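Local coordinates for protein putative ketosteroid isomerase (Parabacteroides distasonis ATCC 8503, PDB 3KE7) that is a putative ketosteroid isomerase of the SnoaL-like, NTF2-clan type that probably binds a small molecule in its cone-shaped pocket, its true substrate being unknown, at residues V84-D96 and W106-W120. Residues are numbered along the deposited sequence; the frame is centred on the assembly and turned at random.
Sequences VAQNIAVLTFNLD and WNCTEVYRRNPDNQW. With BCN (bicine), chain F.
With chi1 of 59°, Phe-93 sets CG between its own backbone N and carbonyl carbon, and the ring folds back over Cys-108, whose SG is trans to its backbone N. Cys-108 CB then lies over one ring face, 3.7 Å from the centroid of Phe-93 and offset toward the rim, while SG approaches obliquely, 3.5 Å from Phe-93 CZ. Leu-95 CB meets the ring at its edge, in plane. One pair further along, on the other side of the sheet, Asn-94 and Asn-107 run side by side with their amide planes 75° apart. Asn-94 ND2 gives both of its bonds across the strands, to Asn-107 OD1 at 2.8 Å and to Trp-106 O at 3.0 Å. That carbonyl also takes the N-H of Leu-95, from the opposite face of its plane, so two donors grip it; Asn-94 OD1 turns to the backbone N of Lys-53 in the second subunit.

Strands 88-99 and 102-114, to which these residues belong, are the two arms of an antiparallel hairpin in the curved sheet of the NTF2-like fold. Paired backbone bonds join Ala-89 with Tyr-112, Leu-91 with Glu-110, Phe-93 with Cys-108 and Leu-95 with Trp-106. The side chains of these residues face helix 15-28 and the bicine pocket, where Trp-106 lays one indole face against the ligand, NE1 3.5 Å from bicine C6, and Leu-95 CD2 comes within 3.9 Å of the same carbon. Thr-92 and Thr-109 lie on the face with the asparagines, and Thr-109 OG1 bonds to Gln-124 and His-126 of the second subunit. At the far end Trp-120 sets its ring edge against the Ile-88 to Ala-89 backbone, CZ3 3.8 Å from Ala-89 CB, with Arg-114 CB over the ring centre.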
ATOM      1  N   VAL B  84      10.369   1.049  -8.118  1.00  6.81           N
ATOM      2  CA  VAL B  84      10.487   2.401  -8.602  1.00  6.81           C
ATOM      3  C   VAL B  84       9.800   2.539  -9.949  1.00  7.66           C
ATOM      4  O   VAL B  84      10.032   1.698 -10.880  1.00 10.08           O
ATOM      5  CB  VAL B  84      11.959   2.808  -8.688  1.00 10.33           C
ATOM      6  CG1 VAL B  84      12.123   4.285  -9.133  1.00 10.24           C
ATOM      7  CG2 VAL B  84      12.650   2.668  -7.294  1.00 10.26           C
ATOM      8  N   ALA B  85       8.956   3.554 -10.058  1.00  8.35           N
ATOM      9  CA  ALA B  85       8.187   3.852 -11.283  1.00 11.93           C
ATOM     10  C   ALA B  85       8.150   5.326 -11.455  1.00 14.79           C
ATOM     11  O   ALA B  85       7.304   6.027 -10.857  1.00 17.98           O
ATOM     12  CB  ALA B  85       6.782   3.330 -11.186  1.00 13.25           C
ATOM     13  N   GLN B  86       9.084   5.810 -12.209  1.00 15.72           N
ATOM     14  CA  GLN B  86       9.168   7.205 -12.562  1.00 16.27           C
ATOM     15  C   GLN B  86       9.268   8.031 -11.259  1.00 19.40           C
ATOM     16  O   GLN B  86      10.262   7.851 -10.476  1.00 20.95           O
ATOM     17  CB  GLN B  86       7.994   7.602 -13.522  1.00 15.94           C
ATOM     18  CG  GLN B  86       8.031   6.805 -14.883  1.00 21.71           C
ATOM     19  CD  GLN B  86       6.865   7.095 -15.837  1.00 33.45           C
ATOM     20  OE1 GLN B  86       6.113   8.030 -15.649  1.00 43.36           O
ATOM     21  NE2 GLN B  86       6.744   6.284 -16.888  1.00 44.13           N
ATOM     22  N   ASN B  87       8.227   8.808 -10.941  1.00 14.99           N
ATOM     23  CA  ASN B  87       8.255   9.656  -9.763  1.00 11.70           C
ATOM     24  C   ASN B  87       7.653   9.001  -8.493  1.00  9.33           C
ATOM     25  O   ASN B  87       7.345   9.700  -7.537  1.00 10.28           O
ATOM     26  CB  ASN B  87       7.555  10.988 -10.047  1.00 12.35           C
ATOM     27  CG  ASN B  87       6.037  10.872 -10.239  1.00 13.77           C
ATOM     28  OD1 ASN B  87       5.485   9.817 -10.584  1.00 18.59           O
ATOM     29  ND2 ASN B  87       5.337  12.016  -9.989  1.00 15.58           N
ATOM     30  N   ILE B  88       7.497   7.678  -8.511  1.00  7.88           N
ATOM     31  CA  ILE B  88       6.940   6.923  -7.378  1.00  4.87           C
ATOM     32  C   ILE B  88       7.928   5.837  -6.935  1.00  5.41           C
ATOM     33  O   ILE B  88       8.611   5.182  -7.760  1.00  7.51           O
ATOM     34  CB  ILE B  88       5.644   6.241  -7.781  1.00  6.51           C
ATOM     35  CG1 ILE B  88       4.540   7.293  -7.942  1.00  5.90           C
ATOM     36  CG2 ILE B  88       5.217   5.175  -6.764  1.00  8.01           C
ATOM     37  CD1 ILE B  88       4.015   7.884  -6.638  1.00  8.37           C
ATOM     38  N   ALA B  89       8.036   5.674  -5.615  1.00  5.81           N
ATOM     39  CA  ALA B  89       8.755   4.541  -5.047  1.00  6.62           C
ATOM     40  C   ALA B  89       7.819   3.871  -4.074  1.00  6.95           C
ATOM     41  O   ALA B  89       7.312   4.521  -3.150  1.00  7.78           O
ATOM     42  CB  ALA B  89       9.954   5.010  -4.297  1.00  6.74           C
ATOM     43  N   VAL B  90       7.579   2.583  -4.277  1.00  5.56           N
ATOM     44  CA  VAL B  90       6.750   1.783  -3.360  1.00  4.61           C
ATOM     45  C   VAL B  90       7.683   0.986  -2.470  1.00  6.86           C
ATOM     46  O   VAL B  90       8.425   0.135  -2.977  1.00  6.64           O
ATOM     47  CB  VAL B  90       5.808   0.809  -4.117  1.00  5.71           C
ATOM     48  CG1 VAL B  90       4.865   0.056  -3.123  1.00  7.48           C
ATOM     49  CG2 VAL B  90       4.956   1.588  -5.126  1.00  8.06           C
ATOM     50  N   LEU B  91       7.686   1.295  -1.174  1.00  5.86           N
ATOM     51  CA  LEU B  91       8.502   0.586  -0.176  1.00  5.42           C
ATOM     52  C   LEU B  91       7.634  -0.376   0.599  1.00  6.71           C
ATOM     53  O   LEU B  91       6.628   0.011   1.203  1.00  6.73           O
ATOM     54  CB  LEU B  91       9.162   1.588   0.766  1.00  5.40           C
ATOM     55  CG  LEU B  91       9.807   0.991   2.010  1.00  5.79           C
ATOM     56  CD1 LEU B  91      11.001   0.060   1.660  1.00  6.99           C
ATOM     57  CD2 LEU B  91      10.226   2.123   2.974  1.00  7.08           C
ATOM     58  N   THR B  92       7.999  -1.629   0.571  1.00  6.29           N
ATOM     59  CA  THR B  92       7.285  -2.652   1.343  1.00  5.91           C
ATOM     60  C   THR B  92       8.281  -3.363   2.253  1.00  5.91           C
ATOM     61  O   THR B  92       9.441  -3.628   1.873  1.00  6.75           O
ATOM     62  CB  THR B  92       6.551  -3.679   0.457  1.00  6.42           C
ATOM     63  OG1 THR B  92       7.468  -4.209  -0.490  1.00  6.37           O
ATOM     64  CG2 THR B  92       5.395  -2.998  -0.307  1.00  6.66           C
ATOM     65  N   PHE B  93       7.853  -3.692   3.467  1.00  6.39           N
ATOM     66  CA  PHE B  93       8.711  -4.373   4.397  1.00  5.64           C
ATOM     67  C   PHE B  93       7.881  -4.962   5.542  1.00  6.23           C
ATOM     68  O   PHE B  93       6.697  -4.601   5.730  1.00  5.62           O
ATOM     69  CB  PHE B  93       9.804  -3.427   4.954  1.00  6.65           C
ATOM     70  CG  PHE B  93       9.296  -2.185   5.681  1.00  6.35           C
ATOM     71  CD1 PHE B  93       8.991  -1.041   4.970  1.00  5.33           C
ATOM     72  CD2 PHE B  93       9.206  -2.146   7.075  1.00  6.21           C
ATOM     73  CE1 PHE B  93       8.534   0.106   5.623  1.00  6.33           C
ATOM     74  CE2 PHE B  93       8.779  -1.002   7.738  1.00  7.22           C
ATOM     75  CZ  PHE B  93       8.417   0.120   6.981  1.00  7.92           C
ATOM     76  N   ASN B  94       8.546  -5.819   6.309  1.00  5.92           N
ATOM     77  CA  ASN B  94       8.065  -6.239   7.585  1.00  5.97           C
ATOM     78  C   ASN B  94       8.947  -5.586   8.634  1.00  5.84           C
ATOM     79  O   ASN B  94      10.114  -5.247   8.336  1.00  7.10           O
ATOM     80  CB  ASN B  94       8.043  -7.770   7.672  1.00  5.00           C
ATOM     81  CG  ASN B  94       6.902  -8.342   6.890  1.00  6.20           C
ATOM     82  OD1 ASN B  94       7.051  -8.718   5.731  1.00  7.41           O
ATOM     83  ND2 ASN B  94       5.704  -8.258   7.479  1.00  5.37           N
ATOM     84  N   LEU B  95       8.414  -5.392   9.818  1.00  6.56           N
ATOM     85  CA  LEU B  95       9.163  -4.731  10.870  1.00  7.57           C
ATOM     86  C   LEU B  95       8.918  -5.392  12.191  1.00  6.31           C
ATOM     87  O   LEU B  95       7.788  -5.501  12.611  1.00  8.56           O
ATOM     88  CB  LEU B  95       8.733  -3.268  10.984  1.00  8.20           C
ATOM     89  CG  LEU B  95       9.601  -2.341  11.901  1.00  8.86           C
ATOM     90  CD1 LEU B  95      10.873  -2.019  11.194  1.00 11.83           C
ATOM     91  CD2 LEU B  95       8.846  -1.046  12.216  1.00  9.41           C
ATOM     92  N   ASP B  96       9.980  -5.856  12.851  1.00  7.11           N
ATOM     93  CA  ASP B  96       9.861  -6.322  14.248  1.00  9.38           C
ATOM     94  C   ASP B  96      10.236  -5.114  15.195  1.00  8.39           C
ATOM     95  O   ASP B  96      11.328  -4.652  15.133  1.00 13.97           O
ATOM     96  CB  ASP B  96      10.784  -7.513  14.502  1.00  9.35           C
ATOM     97  CG  ASP B  96      10.322  -8.805  13.835  1.00  9.23           C
ATOM     98  OD1 ASP B  96       9.188  -8.898  13.319  1.00 10.29           O
ATOM     99  OD2 ASP B  96      11.151  -9.737  13.817  1.00 12.17           O
ATOM    100  N   TRP B 106       5.059  -6.137  12.346  1.00  5.30           N
ATOM    101  CA  TRP B 106       4.298  -5.315  11.432  1.00  5.38           C
ATOM    102  C   TRP B 106       4.557  -5.654   9.963  1.00  5.34           C
ATOM    103  O   TRP B 106       5.619  -6.093   9.597  1.00  6.04           O
ATOM    104  CB  TRP B 106       4.711  -3.842  11.587  1.00  5.43           C
ATOM    105  CG  TRP B 106       4.473  -3.195  12.909  1.00  6.49           C
ATOM    106  CD1 TRP B 106       5.370  -3.097  13.945  1.00 10.08           C
ATOM    107  CD2 TRP B 106       3.294  -2.502  13.332  1.00  5.59           C
ATOM    108  NE1 TRP B 106       4.819  -2.390  14.987  1.00 11.33           N
ATOM    109  CE2 TRP B 106       3.550  -1.998  14.632  1.00  8.52           C
ATOM    110  CE3 TRP B 106       2.064  -2.216  12.730  1.00  6.74           C
ATOM    111  CZ2 TRP B 106       2.605  -1.258  15.348  1.00  8.44           C
ATOM    112  CZ3 TRP B 106       1.128  -1.481  13.454  1.00 10.36           C
ATOM    113  CH2 TRP B 106       1.411  -1.010  14.743  1.00 10.68           C
ATOM    114  N   ASN B 107       3.514  -5.412   9.175  1.00  5.67           N
ATOM    115  CA  ASN B 107       3.542  -5.290   7.716  1.00  7.11           C
ATOM    116  C   ASN B 107       3.471  -3.775   7.413  1.00  5.09           C
ATOM    117  O   ASN B 107       2.738  -3.034   8.083  1.00  6.81           O
ATOM    118  CB  ASN B 107       2.281  -5.897   7.118  1.00  5.63           C
ATOM    119  CG  ASN B 107       2.088  -7.345   7.451  1.00  5.08           C
ATOM    120  OD1 ASN B 107       2.961  -8.184   7.190  1.00  6.41           O
ATOM    121  ND2 ASN B 107       0.895  -7.677   7.971  1.00  6.95           N
ATOM    122  N   CYS B 108       4.178  -3.336   6.387  1.00  4.81           N
ATOM    123  CA  CYS B 108       4.113  -1.949   5.974  1.00  5.79           C
ATOM    124  C   CYS B 108       4.257  -1.741   4.474  1.00  4.28           C
ATOM    125  O   CYS B 108       5.193  -2.285   3.852  1.00  5.44           O
ATOM    126  CB  CYS B 108       5.177  -1.124   6.690  1.00  6.13           C
ATOM    127  SG  CYS B 108       5.032   0.681   6.402  1.00  8.42           S
ATOM    128  N   THR B 109       3.362  -0.919   3.931  1.00  6.13           N
ATOM    129  CA  THR B 109       3.500  -0.375   2.608  1.00  5.10           C
ATOM    130  C   THR B 109       3.565   1.148   2.711  1.00  4.80           C
ATOM    131  O   THR B 109       2.615   1.776   3.225  1.00  6.41           O
ATOM    132  CB  THR B 109       2.335  -0.731   1.719  1.00  6.62           C
ATOM    133  OG1 THR B 109       2.176  -2.144   1.694  1.00  6.90           O
ATOM    134  CG2 THR B 109       2.528  -0.176   0.276  1.00  5.69           C
ATOM    135  N   GLU B 110       4.608   1.748   2.182  1.00  5.11           N
ATOM    136  CA  GLU B 110       4.726   3.185   2.048  1.00  5.06           C
ATOM    137  C   GLU B 110       4.804   3.494   0.556  1.00  6.66           C
ATOM    138  O   GLU B 110       5.514   2.775  -0.194  1.00  9.67           O
ATOM    139  CB  GLU B 110       6.008   3.740   2.710  1.00  7.36           C
ATOM    140  CG  GLU B 110       6.206   3.421   4.131  1.00  5.19           C
ATOM    141  CD  GLU B 110       5.421   4.317   5.059  1.00  6.84           C
ATOM    142  OE1 GLU B 110       4.497   4.990   4.579  1.00  9.50           O
ATOM    143  OE2 GLU B 110       5.745   4.359   6.293  1.00  7.15           O
ATOM    144  N   VAL B 111       4.075   4.507   0.096  1.00  4.94           N
ATOM    145  CA  VAL B 111       4.263   4.999  -1.259  1.00  4.54           C
ATOM    146  C   VAL B 111       4.835   6.425  -1.139  1.00  5.78           C
ATOM    147  O   VAL B 111       4.220   7.284  -0.542  1.00  6.41           O
ATOM    148  CB  VAL B 111       2.999   5.029  -2.060  1.00  6.53           C
ATOM    149  CG1 VAL B 111       3.328   5.529  -3.481  1.00  7.91           C
ATOM    150  CG2 VAL B 111       2.358   3.617  -2.131  1.00  8.72           C
ATOM    151  N   TYR B 112       6.032   6.637  -1.723  1.00  4.63           N
ATOM    152  CA  TYR B 112       6.707   7.919  -1.783  1.00  5.26           C
ATOM    153  C   TYR B 112       6.615   8.477  -3.197  1.00  5.96           C
ATOM    154  O   TYR B 112       6.668   7.716  -4.187  1.00  6.76           O
ATOM    155  CB  TYR B 112       8.209   7.764  -1.464  1.00  6.97           C
ATOM    156  CG  TYR B 112       8.597   7.556  -0.009  1.00  5.66           C
ATOM    157  CD1 TYR B 112       8.414   6.347   0.615  1.00  6.00           C
ATOM    158  CD2 TYR B 112       9.211   8.574   0.705  1.00  6.18           C
ATOM    159  CE1 TYR B 112       8.855   6.117   1.896  1.00  6.58           C
ATOM    160  CE2 TYR B 112       9.617   8.385   2.009  1.00  7.03           C
ATOM    161  CZ  TYR B 112       9.434   7.149   2.603  1.00  7.54           C
ATOM    162  OH  TYR B 112       9.885   6.941   3.909  1.00  7.64           O
ATOM    163  N   ARG B 113       6.437   9.786  -3.298  1.00  5.87           N
ATOM    164  CA  ARG B 113       6.355  10.489  -4.543  1.00  6.54           C
ATOM    165  C   ARG B 113       7.395  11.575  -4.556  1.00  5.13           C
ATOM    166  O   ARG B 113       7.511  12.320  -3.580  1.00  7.30           O
ATOM    167  CB  ARG B 113       4.950  11.098  -4.757  1.00  6.76           C
ATOM    168  CG  ARG B 113       4.792  11.908  -6.091  1.00  6.40           C
ATOM    169  CD  ARG B 113       3.392  12.472  -6.291  1.00  9.67           C
ATOM    170  NE  ARG B 113       3.075  13.362  -5.194  1.00  7.93           N
ATOM    171  CZ  ARG B 113       1.867  13.504  -4.614  1.00  9.89           C
ATOM    172  NH1 ARG B 113       0.793  12.824  -5.033  1.00 10.75           N
ATOM    173  NH2 ARG B 113       1.736  14.322  -3.571  1.00  9.52           N
ATOM    174  N   ARG B 114       8.140  11.658  -5.653  1.00  8.10           N
ATOM    175  CA  ARG B 114       9.158  12.671  -5.805  1.00 10.67           C
ATOM    176  C   ARG B 114       8.470  13.938  -6.284  1.00 11.98           C
ATOM    177  O   ARG B 114       7.818  13.919  -7.326  1.00 16.12           O
ATOM    178  CB  ARG B 114      10.219  12.208  -6.810  1.00 13.37           C
ATOM    179  CG  ARG B 114      11.408  13.213  -6.921  1.00 14.19           C
ATOM    180  CD  ARG B 114      12.497  12.672  -7.840  1.00 16.59           C
ATOM    181  NE  ARG B 114      11.930  12.412  -9.148  1.00 20.80           N
ATOM    182  CZ  ARG B 114      12.261  11.398  -9.948  1.00 31.13           C
ATOM    183  NH1 ARG B 114      13.220  10.519  -9.611  1.00 34.98           N
ATOM    184  NH2 ARG B 114      11.616  11.258 -11.100  1.00 33.82           N
ATOM    185  N   ASN B 115       8.588  15.003  -5.505  1.00 13.10           N
ATOM    186  CA  ASN B 115       8.026  16.295  -5.863  1.00 18.37           C
ATOM    187  C   ASN B 115       8.987  17.026  -6.810  1.00 21.53           C
ATOM    188  O   ASN B 115      10.115  16.581  -7.000  1.00 18.97           O
ATOM    189  CB  ASN B 115       7.593  17.130  -4.620  1.00 18.45           C
ATOM    190  CG  ASN B 115       8.775  17.710  -3.739  1.00 25.35           C
ATOM    191  OD1 ASN B 115       9.923  17.900  -4.195  1.00 26.90           O
ATOM    192  ND2 ASN B 115       8.418  18.092  -2.464  1.00 19.42           N
ATOM    193  N   PRO B 116       8.509  18.098  -7.463  1.00 27.42           N
ATOM    194  CA  PRO B 116       9.377  18.865  -8.390  1.00 27.65           C
ATOM    195  C   PRO B 116      10.678  19.365  -7.774  1.00 28.82           C
ATOM    196  O   PRO B 116      11.674  19.525  -8.489  1.00 30.56           O
ATOM    197  CB  PRO B 116       8.494  20.033  -8.791  1.00 28.66           C
ATOM    198  CG  PRO B 116       7.122  19.464  -8.823  1.00 26.14           C
ATOM    199  CD  PRO B 116       7.082  18.356  -7.735  1.00 28.91           C
ATOM    200  N   ASP B 117      10.673  19.610  -6.464  1.00 26.77           N
ATOM    201  CA  ASP B 117      11.873  20.035  -5.755  1.00 23.53           C
ATOM    202  C   ASP B 117      12.798  18.873  -5.406  1.00 24.76           C
ATOM    203  O   ASP B 117      13.719  19.042  -4.610  1.00 24.84           O
ATOM    204  CB  ASP B 117      11.497  20.797  -4.480  1.00 24.52           C
ATOM    205  N   ASN B 118      12.543  17.683  -5.979  1.00 22.98           N
ATOM    206  CA  ASN B 118      13.358  16.485  -5.722  1.00 24.04           C
ATOM    207  C   ASN B 118      13.273  15.965  -4.303  1.00 23.24           C
ATOM    208  O   ASN B 118      14.180  15.282  -3.832  1.00 27.81           O
ATOM    209  CB  ASN B 118      14.841  16.715  -6.118  1.00 26.72           C
ATOM    210  CG  ASN B 118      15.088  16.506  -7.579  1.00 26.86           C
ATOM    211  OD1 ASN B 118      14.723  15.466  -8.138  1.00 24.51           O
ATOM    212  ND2 ASN B 118      15.793  17.461  -8.206  1.00 26.09           N
ATOM    213  N   GLN B 119      12.200  16.306  -3.598  1.00 19.78           N
ATOM    214  CA  GLN B 119      12.000  15.754  -2.275  1.00 16.99           C
ATOM    215  C   GLN B 119      11.038  14.601  -2.448  1.00 12.98           C
ATOM    216  O   GLN B 119      10.095  14.718  -3.205  1.00 12.01           O
ATOM    217  CB  GLN B 119      11.387  16.741  -1.325  1.00 18.20           C
ATOM    218  CG  GLN B 119      12.212  17.967  -1.025  1.00 23.14           C
ATOM    219  CD  GLN B 119      11.493  18.839  -0.049  1.00 30.88           C
ATOM    220  OE1 GLN B 119      10.381  19.320  -0.323  1.00 31.47           O
ATOM    221  NE2 GLN B 119      12.084  19.019   1.124  1.00 39.42           N
ATOM    222  N   TRP B 120      11.345  13.500  -1.805  1.00 13.51           N
ATOM    223  CA  TRP B 120      10.460  12.337  -1.779  1.00 10.84           C
ATOM    224  C   TRP B 120       9.553  12.423  -0.554  1.00 11.82           C
ATOM    225  O   TRP B 120      10.056  12.546   0.590  1.00 12.21           O
ATOM    226  CB  TRP B 120      11.251  11.064  -1.708  1.00 11.55           C
ATOM    227  CG  TRP B 120      12.006  10.815  -2.929  1.00 12.01           C
ATOM    228  CD1 TRP B 120      13.241  11.341  -3.247  1.00 19.41           C
ATOM    229  CD2 TRP B 120      11.620  10.003  -4.053  1.00 11.71           C
ATOM    230  NE1 TRP B 120      13.649  10.874  -4.470  1.00 17.34           N
ATOM    231  CE2 TRP B 120      12.682  10.049  -4.984  1.00 16.12           C
ATOM    232  CE3 TRP B 120      10.481   9.266  -4.381  1.00  7.07           C
ATOM    233  CZ2 TRP B 120      12.637   9.372  -6.199  1.00 15.31           C
ATOM    234  CZ3 TRP B 120      10.463   8.572  -5.549  1.00  8.95           C
ATOM    235  CH2 TRP B 120      11.519   8.639  -6.463  1.00  9.44           C
TER
HETATM  236  N1  BCN F   1       4.291   2.646  14.099  1.00 23.68           N
HETATM  237  C1  BCN F   1       2.896   2.973  14.427  1.00 22.62           C
HETATM  238  C2  BCN F   1       2.598   2.639  15.900  1.00 22.68           C
HETATM  239  O21 BCN F   1       1.422   2.659  16.321  1.00 24.37           O
HETATM  240  O22 BCN F   1       3.557   2.350  16.648  1.00 23.83           O
HETATM  241  C3  BCN F   1       4.839   3.598  13.119  1.00 18.15           C
HETATM  242  C4  BCN F   1       5.302   4.879  13.813  1.00 25.01           C
HETATM  243  O4  BCN F   1       6.126   4.459  14.911  1.00 25.17           O
HETATM  244  C5  BCN F   1       4.314   1.302  13.547  1.00 23.73           C
HETATM  245  C6  BCN F   1       5.699   0.720  13.667  1.00 22.21           C
HETATM  246  O6  BCN F   1       6.210   0.916  15.013  1.00 24.17           O